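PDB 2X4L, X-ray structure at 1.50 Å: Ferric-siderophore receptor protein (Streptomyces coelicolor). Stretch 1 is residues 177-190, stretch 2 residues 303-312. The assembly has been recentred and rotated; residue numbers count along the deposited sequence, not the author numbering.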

ATOM      1  N   ASP A 177      -2.835   8.977 -19.395  1.00 24.28           N
ATOM      2  CA  ASP A 177      -4.184   9.331 -18.923  1.00 26.25           C
ATOM      3  C   ASP A 177      -4.213   9.009 -17.420  1.00 23.16           C
ATOM      4  O   ASP A 177      -4.854   9.691 -16.661  1.00 23.60           O
ATOM      5  N   ALA A 178      -3.581   7.914 -17.017  1.00 22.05           N
ATOM      6  CA  ALA A 178      -3.600   7.580 -15.633  1.00 17.51           C
ATOM      7  C   ALA A 178      -2.920   8.610 -14.735  1.00 18.08           C
ATOM      8  O   ALA A 178      -3.409   8.934 -13.647  1.00 16.98           O
ATOM      9  N   LYS A 179      -1.779   9.091 -15.236  1.00 17.58           N
ATOM     10  CA  LYS A 179      -1.029  10.115 -14.500  1.00 16.33           C
ATOM     11  C   LYS A 179      -1.842  11.409 -14.473  1.00 16.87           C
ATOM     12  O   LYS A 179      -1.896  12.077 -13.395  1.00 15.56           O
ATOM     13  N   ALA A 180      -2.508  11.773 -15.565  1.00 16.04           N
ATOM     14  CA  ALA A 180      -3.314  12.985 -15.554  1.00 16.64           C
ATOM     15  C   ALA A 180      -4.456  12.807 -14.572  1.00 15.83           C
ATOM     16  O   ALA A 180      -4.789  13.798 -13.869  1.00 16.22           O
ATOM     17  N   ALA A 181      -5.058  11.587 -14.496  1.00 16.67           N
ATOM     18  CA  ALA A 181      -6.184  11.393 -13.586  1.00 15.51           C
ATOM     19  C   ALA A 181      -5.662  11.469 -12.132  1.00 14.32           C
ATOM     20  O   ALA A 181      -6.345  12.031 -11.252  1.00 14.12           O
ATOM     21  N   PHE A 182      -4.458  10.969 -11.861  1.00 12.57           N
ATOM     22  CA  PHE A 182      -3.919  11.037 -10.507  1.00 12.97           C
ATOM     23  C   PHE A 182      -3.685  12.517 -10.203  1.00 12.97           C
ATOM     24  O   PHE A 182      -4.025  12.930  -9.083  1.00 13.03           O
ATOM     25  N   ASP A 183      -3.129  13.310 -11.146  1.00 13.71           N
ATOM     26  CA  ASP A 183      -2.843  14.703 -10.791  1.00 13.18           C
ATOM     27  C   ASP A 183      -4.145  15.440 -10.526  1.00 13.31           C
ATOM     28  O   ASP A 183      -4.197  16.332  -9.620  1.00 15.00           O
ATOM     29  N   LYS A 184      -5.208  15.093 -11.278  1.00 12.32           N
ATOM     30  CA  LYS A 184      -6.525  15.693 -11.096  1.00 13.92           C
ATOM     31  C   LYS A 184      -7.079  15.333  -9.695  1.00 13.04           C
ATOM     32  O   LYS A 184      -7.660  16.222  -9.002  1.00 12.95           O
ATOM     33  N   ALA A 185      -6.932  14.085  -9.291  1.00 12.42           N
ATOM     34  CA  ALA A 185      -7.459  13.661  -8.002  1.00 11.67           C
ATOM     35  C   ALA A 185      -6.644  14.276  -6.899  1.00 11.88           C
ATOM     36  O   ALA A 185      -7.215  14.548  -5.826  1.00 11.59           O
ATOM     37  N   ALA A 186      -5.338  14.473  -7.072  1.00 11.51           N
ATOM     38  CA  ALA A 186      -4.569  15.147  -6.033  1.00 11.44           C
ATOM     39  C   ALA A 186      -5.037  16.609  -5.890  1.00 11.73           C
ATOM     40  O   ALA A 186      -5.131  17.160  -4.783  1.00 12.29           O
ATOM     41  N   ALA A 187      -5.260  17.311  -7.035  1.00 12.09           N
ATOM     42  CA  ALA A 187      -5.806  18.677  -6.898  1.00 12.11           C
ATOM     43  C   ALA A 187      -7.196  18.650  -6.254  1.00 12.38           C
ATOM     44  O   ALA A 187      -7.526  19.590  -5.509  1.00 12.10           O
ATOM     45  N   ARG A 188      -7.997  17.621  -6.551  1.00 10.14           N
ATOM     46  CA  ARG A 188      -9.315  17.529  -5.948  1.00 10.63           C
ATOM     47  C   ARG A 188      -9.164  17.371  -4.428  1.00  8.85           C
ATOM     48  O   ARG A 188      -9.869  18.084  -3.671  1.00 10.49           O
ATOM     49  N   LEU A 189      -8.237  16.551  -3.927  1.00 10.81           N
ATOM     50  CA  LEU A 189      -8.090  16.392  -2.452  1.00 10.65           C
ATOM     51  C   LEU A 189      -7.541  17.658  -1.863  1.00 10.56           C
ATOM     52  O   LEU A 189      -7.999  18.070  -0.808  1.00 11.15           O
ATOM     53  N   ARG A 190      -6.646  18.333  -2.574  1.00 11.57           N
ATOM     54  CA  ARG A 190      -6.157  19.623  -2.046  1.00 11.78           C
ATOM     55  C   ARG A 190      -7.271  20.607  -1.880  1.00  9.93           C
ATOM     56  O   ARG A 190      -7.338  21.314  -0.835  1.00 11.30           O
ATOM     57  N   SER A 303       0.893   2.000  -8.812  1.00 11.75           N
ATOM     58  CA  SER A 303       0.557   2.519 -10.132  1.00 12.96           C
ATOM     59  C   SER A 303      -0.321   3.741  -9.954  1.00 13.14           C
ATOM     60  O   SER A 303      -1.045   3.874  -8.996  1.00 13.12           O
ATOM     61  N   TYR A 304      -0.206   4.667 -10.902  1.00 13.62           N
ATOM     62  CA  TYR A 304      -1.125   5.822 -10.811  1.00 12.83           C
ATOM     63  C   TYR A 304      -2.559   5.375 -10.845  1.00 12.74           C
ATOM     64  O   TYR A 304      -3.394   5.948 -10.085  1.00 13.88           O
ATOM     65  N   ASP A 305      -2.874   4.352 -11.615  1.00 13.96           N
ATOM     66  CA  ASP A 305      -4.203   3.858 -11.731  1.00 14.65           C
ATOM     67  C   ASP A 305      -4.754   3.469 -10.362  1.00 12.93           C
ATOM     68  O   ASP A 305      -5.920   3.712 -10.050  1.00 17.79           O
ATOM     69  N   LYS A 306      -3.947   2.725  -9.644  1.00 12.29           N
ATOM     70  CA  LYS A 306      -4.442   2.282  -8.332  1.00 11.72           C
ATOM     71  C   LYS A 306      -4.314   3.239  -7.186  1.00 10.61           C
ATOM     72  O   LYS A 306      -4.906   3.055  -6.112  1.00 11.15           O
ATOM     73  N   CYS A 307      -3.573   4.319  -7.396  1.00 10.32           N
ATOM     74  CA  CYS A 307      -3.509   5.354  -6.334  1.00 10.32           C
ATOM     75  C   CYS A 307      -4.505   6.490  -6.531  1.00 10.01           C
ATOM     76  O   CYS A 307      -4.827   7.224  -5.617  1.00 11.85           O
ATOM     77  N   THR A 308      -4.962   6.694  -7.758  1.00  9.73           N
ATOM     78  CA  THR A 308      -6.003   7.693  -8.061  1.00 10.69           C
ATOM     79  C   THR A 308      -7.212   7.506  -7.176  1.00 12.12           C
ATOM     80  O   THR A 308      -7.727   8.468  -6.546  1.00 12.67           O
ATOM     81  N   PRO A 309      -7.722   6.239  -6.969  1.00 10.91           N
ATOM     82  CA  PRO A 309      -8.905   6.103  -6.121  1.00 12.21           C
ATOM     83  C   PRO A 309      -8.627   6.456  -4.666  1.00 10.57           C
ATOM     84  O   PRO A 309      -9.512   6.820  -3.903  1.00 11.79           O
ATOM     85  N   LEU A 310      -7.378   6.296  -4.231  1.00  9.76           N
ATOM     86  CA  LEU A 310      -7.096   6.599  -2.848  1.00 10.60           C
ATOM     87  C   LEU A 310      -7.325   8.121  -2.624  1.00 10.37           C
ATOM     88  O   LEU A 310      -7.890   8.516  -1.577  1.00 12.57           O
ATOM     89  N   LEU A 311      -6.882   8.930  -3.617  1.00  8.73           N
ATOM     90  CA  LEU A 311      -7.134  10.375  -3.536  1.00 11.01           C
ATOM     91  C   LEU A 311      -8.610  10.745  -3.701  1.00 11.37           C
ATOM     92  O   LEU A 311      -9.166  11.478  -2.878  1.00 11.81           O
ATOM     93  N   ASP A 312      -9.255  10.162  -4.741  1.00 10.41           N
ATOM     94  CA  ASP A 312     -10.705  10.448  -4.948  1.00 11.45           C
ATOM     95  C   ASP A 312     -11.502  10.012  -3.733  1.00 10.53           C
ATOM     96  O   ASP A 312     -12.458  10.720  -3.381  1.00 11.07           O
TER

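The helices run nearly parallel, their N-to-C directions 16° apart and their axes approaching to 8.4 Å, close enough for side chains to interlock; 699 Å² is buried in total. Three knobs define the fit. Phe 182 (chi1 t), pointing toward the other helix, enters a hollow formed by Tyr 304, Cys 307, Thr 308 and Leu 311. Leu 311 CD1 lies over one ring face, 3.5 Å from Phe 182 CE1, while the edge of Tyr 304 (chi1 m) meets the opposite face, with centroids 5.1 Å apart and planes at 71°. Lys 179 CD in turn covers a face of Tyr 304, 3.6 Å from Tyr 304 CE1, and its NZ is held in a salt bridge to Asp 183.

Leu 311 (m, t), also pointing toward its partner helix, is the reciprocal bump, set among Phe 182, Ala 185, Ala 186 and Leu 189. Ala 185, pointing toward the other helix, brings its CB to 3.6 Å from Leu 311 CB; Ala 186 CB, on a residue that points away overall, lies 4.0 Å from Leu 311 CD1. Thr 308 (m), pointing sideways, fills the third hollow, among Ala 178, Ala 181, Phe 182 and Ala 185, with Thr 308 CG2 3.9 Å from Ala 185 CB and Thr 308 OG1 3.4 Å from Phe 182 CB. Thr 308 OG1 donates to Tyr 304 O at 2.8 Å and accepts from water 1, which also donates to Ala 178 O, bridging the helices.

At the far end, the extended Arg 188 (t, t, t) closes the contact with a salt bridge, Arg 188 NH1 to Asp 312 OD1 at 3.0 Å.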

ATOM      1  CB  ASP A 177      -5.272   8.460 -19.587  1.00 28.56           C
ATOM      2  CG  ASP A 177      -5.619   8.881 -21.027  1.00 34.73           C
ATOM      3  OD1 ASP A 177      -5.339  10.015 -21.460  1.00 33.06           O
ATOM      4  OD2 ASP A 177      -6.154   8.006 -21.716  1.00 36.89           O
ATOM      5  CB  ALA A 178      -2.973   6.170 -15.380  1.00 18.48           C
ATOM      6  CB  LYS A 179       0.339  10.304 -15.157  1.00 17.21           C
ATOM      7  CG  LYS A 179       1.152  11.390 -14.544  1.00 18.97           C
ATOM      8  CD  LYS A 179       1.313  11.267 -13.030  1.00 18.93           C
ATOM      9  CE  LYS A 179       2.526  12.073 -12.500  1.00 24.14           C
ATOM     10  NZ  LYS A 179       2.551  13.547 -12.833  1.00 25.11           N
ATOM     11  CB  ALA A 180      -3.877  13.205 -16.967  1.00 19.20           C
ATOM     12  CB  ALA A 181      -6.886  10.057 -13.853  1.00 15.37           C
ATOM     13  CB  PHE A 182      -2.592  10.326 -10.505  1.00 12.55           C
ATOM     14  CG  PHE A 182      -1.847  10.411  -9.203  1.00 11.93           C
ATOM     15  CD1 PHE A 182      -2.007   9.480  -8.206  1.00 10.35           C
ATOM     16  CD2 PHE A 182      -0.916  11.419  -9.049  1.00 12.19           C
ATOM     17  CE1 PHE A 182      -1.320   9.606  -6.998  1.00 12.12           C
ATOM     18  CE2 PHE A 182      -0.184  11.546  -7.907  1.00 13.17           C
ATOM     19  CZ  PHE A 182      -0.326  10.620  -6.855  1.00 13.57           C
ATOM     20  CB  ASP A 183      -2.096  15.366 -11.946  1.00 14.90           C
ATOM     21  CG  ASP A 183      -0.622  14.903 -12.070  1.00 17.17           C
ATOM     22  OD1 ASP A 183      -0.097  14.271 -11.157  1.00 19.92           O
ATOM     23  OD2 ASP A 183      -0.036  15.199 -13.143  1.00 24.89           O
ATOM     24  CB  LYS A 184      -7.461  15.302 -12.262  1.00 14.57           C
ATOM     25  CG  LYS A 184      -8.818  15.892 -12.057  1.00 16.53           C
ATOM     26  CD  LYS A 184      -9.673  15.570 -13.288  1.00 18.05           C
ATOM     27  CE  LYS A 184     -11.075  16.185 -13.216  1.00 22.17           C
ATOM     28  NZ  LYS A 184     -11.771  15.985 -14.594  1.00 24.17           N
ATOM     29  CB  ALA A 185      -7.395  12.124  -7.892  1.00 13.11           C
ATOM     30  CB  ALA A 186      -3.020  15.135  -6.361  1.00 11.30           C
ATOM     31  CB  ALA A 187      -5.868  19.323  -8.268  1.00 12.78           C
ATOM     32  CB  ARG A 188     -10.020  16.288  -6.501  1.00 12.14           C
ATOM     33  CG  ARG A 188     -11.420  16.049  -5.847  1.00 10.14           C
ATOM     34  CD  ARG A 188     -11.998  14.654  -6.260  1.00  9.23           C
ATOM     35  NE  ARG A 188     -13.255  14.499  -5.540  1.00 11.69           N
ATOM     36  CZ  ARG A 188     -14.000  13.411  -5.710  1.00 10.16           C
ATOM     37  NH1 ARG A 188     -13.573  12.466  -6.564  1.00 14.05           N
ATOM     38  NH2 ARG A 188     -15.199  13.281  -5.106  1.00 13.40           N
ATOM     39  CB  LEU A 189      -7.147  15.204  -2.195  1.00  9.88           C
ATOM     40  CG  LEU A 189      -6.889  14.953  -0.710  1.00  8.02           C
ATOM     41  CD1 LEU A 189      -8.261  14.686   0.104  1.00 10.64           C
ATOM     42  CD2 LEU A 189      -5.968  13.745  -0.612  1.00 12.31           C
ATOM     43  CB  ARG A 190      -5.059  20.233  -2.936  1.00 13.07           C
ATOM     44  CG  ARG A 190      -4.441  21.486  -2.375  1.00 17.11           C
ATOM     45  CD  ARG A 190      -3.397  22.114  -3.310  1.00 17.71           C
ATOM     46  NE  ARG A 190      -2.255  21.240  -3.553  1.00 25.21           N
ATOM     47  CZ  ARG A 190      -1.971  20.568  -4.687  1.00 30.86           C
ATOM     48  NH1 ARG A 190      -2.771  20.592  -5.766  1.00 35.44           N
ATOM     49  NH2 ARG A 190      -0.836  19.859  -4.782  1.00 30.43           N
ATOM     50  CB  SER A 303      -0.150   1.517 -11.036  1.00 13.10           C
ATOM     51  OG  SER A 303      -1.398   1.204 -10.477  1.00 13.36           O
ATOM     52  CB  TYR A 304      -0.815   6.891 -11.918  1.00 14.83           C
ATOM     53  CG  TYR A 304       0.543   7.524 -11.687  1.00 14.00           C
ATOM     54  CD1 TYR A 304       0.761   8.434 -10.634  1.00 13.60           C
ATOM     55  CD2 TYR A 304       1.656   7.125 -12.466  1.00 18.82           C
ATOM     56  CE1 TYR A 304       2.053   8.976 -10.381  1.00 16.35           C
ATOM     57  CE2 TYR A 304       2.910   7.662 -12.218  1.00 18.72           C
ATOM     58  CZ  TYR A 304       3.089   8.607 -11.239  1.00 18.07           C
ATOM     59  OH  TYR A 304       4.324   9.104 -10.989  1.00 20.71           O
ATOM     60  CB  ASP A 305      -4.152   2.637 -12.658  1.00 15.88           C
ATOM     61  CG  ASP A 305      -5.413   2.060 -12.812  1.00 23.25           C
ATOM     62  OD1 ASP A 305      -5.989   2.198 -13.885  1.00 31.19           O
ATOM     63  OD2 ASP A 305      -5.892   1.574 -11.786  1.00 27.16           O
ATOM     64  CB  LYS A 306      -3.756   0.960  -7.948  1.00 10.09           C
ATOM     65  CG  LYS A 306      -4.075  -0.199  -8.855  1.00 10.99           C
ATOM     66  CD  LYS A 306      -5.528  -0.600  -8.792  1.00 11.89           C
ATOM     67  CE  LYS A 306      -5.861  -1.701  -9.840  1.00 14.76           C
ATOM     68  NZ  LYS A 306      -5.624  -1.206 -11.276  1.00 15.53           N
ATOM     69  CB  CYS A 307      -2.084   5.974  -6.306  1.00 10.61           C
ATOM     70  SG  CYS A 307      -0.940   4.746  -5.462  1.00 12.31           S
ATOM     71  CB  THR A 308      -6.354   7.756  -9.543  1.00 12.03           C
ATOM     72  OG1 THR A 308      -5.177   8.128 -10.244  1.00 14.18           O
ATOM     73  CG2 THR A 308      -7.455   8.816  -9.905  1.00 15.30           C
ATOM     74  CB  PRO A 309      -9.328   4.623  -6.324  1.00 12.46           C
ATOM     75  CG  PRO A 309      -8.780   4.256  -7.601  1.00 15.51           C
ATOM     76  CD  PRO A 309      -7.498   5.040  -7.812  1.00 12.00           C
ATOM     77  CB  LEU A 310      -5.644   6.259  -2.474  1.00 10.29           C
ATOM     78  CG  LEU A 310      -5.154   4.852  -2.766  1.00 10.18           C
ATOM     79  CD1 LEU A 310      -3.720   4.679  -2.315  1.00 12.60           C
ATOM     80  CD2 LEU A 310      -6.129   3.798  -2.112  1.00 10.70           C
ATOM     81  CB  LEU A 311      -6.264  11.113  -4.590  1.00 11.11           C
ATOM     82  CG  LEU A 311      -4.786  10.960  -4.417  1.00 11.01           C
ATOM     83  CD1 LEU A 311      -4.141  11.330  -5.716  1.00 12.53           C
ATOM     84  CD2 LEU A 311      -4.328  11.848  -3.294  1.00 13.12           C
ATOM     85  CB  ASP A 312     -11.224   9.715  -6.226  1.00 11.82           C
ATOM     86  CG  ASP A 312     -10.905  10.441  -7.477  1.00 15.11           C
ATOM     87  OD1 ASP A 312     -10.854  11.715  -7.514  1.00 14.59           O
ATOM     88  OD2 ASP A 312     -10.731   9.743  -8.528  1.00 17.58           O
TER
HETATM   89  O   HOH W   1      -5.084   7.043 -12.772  1.00 14.82           O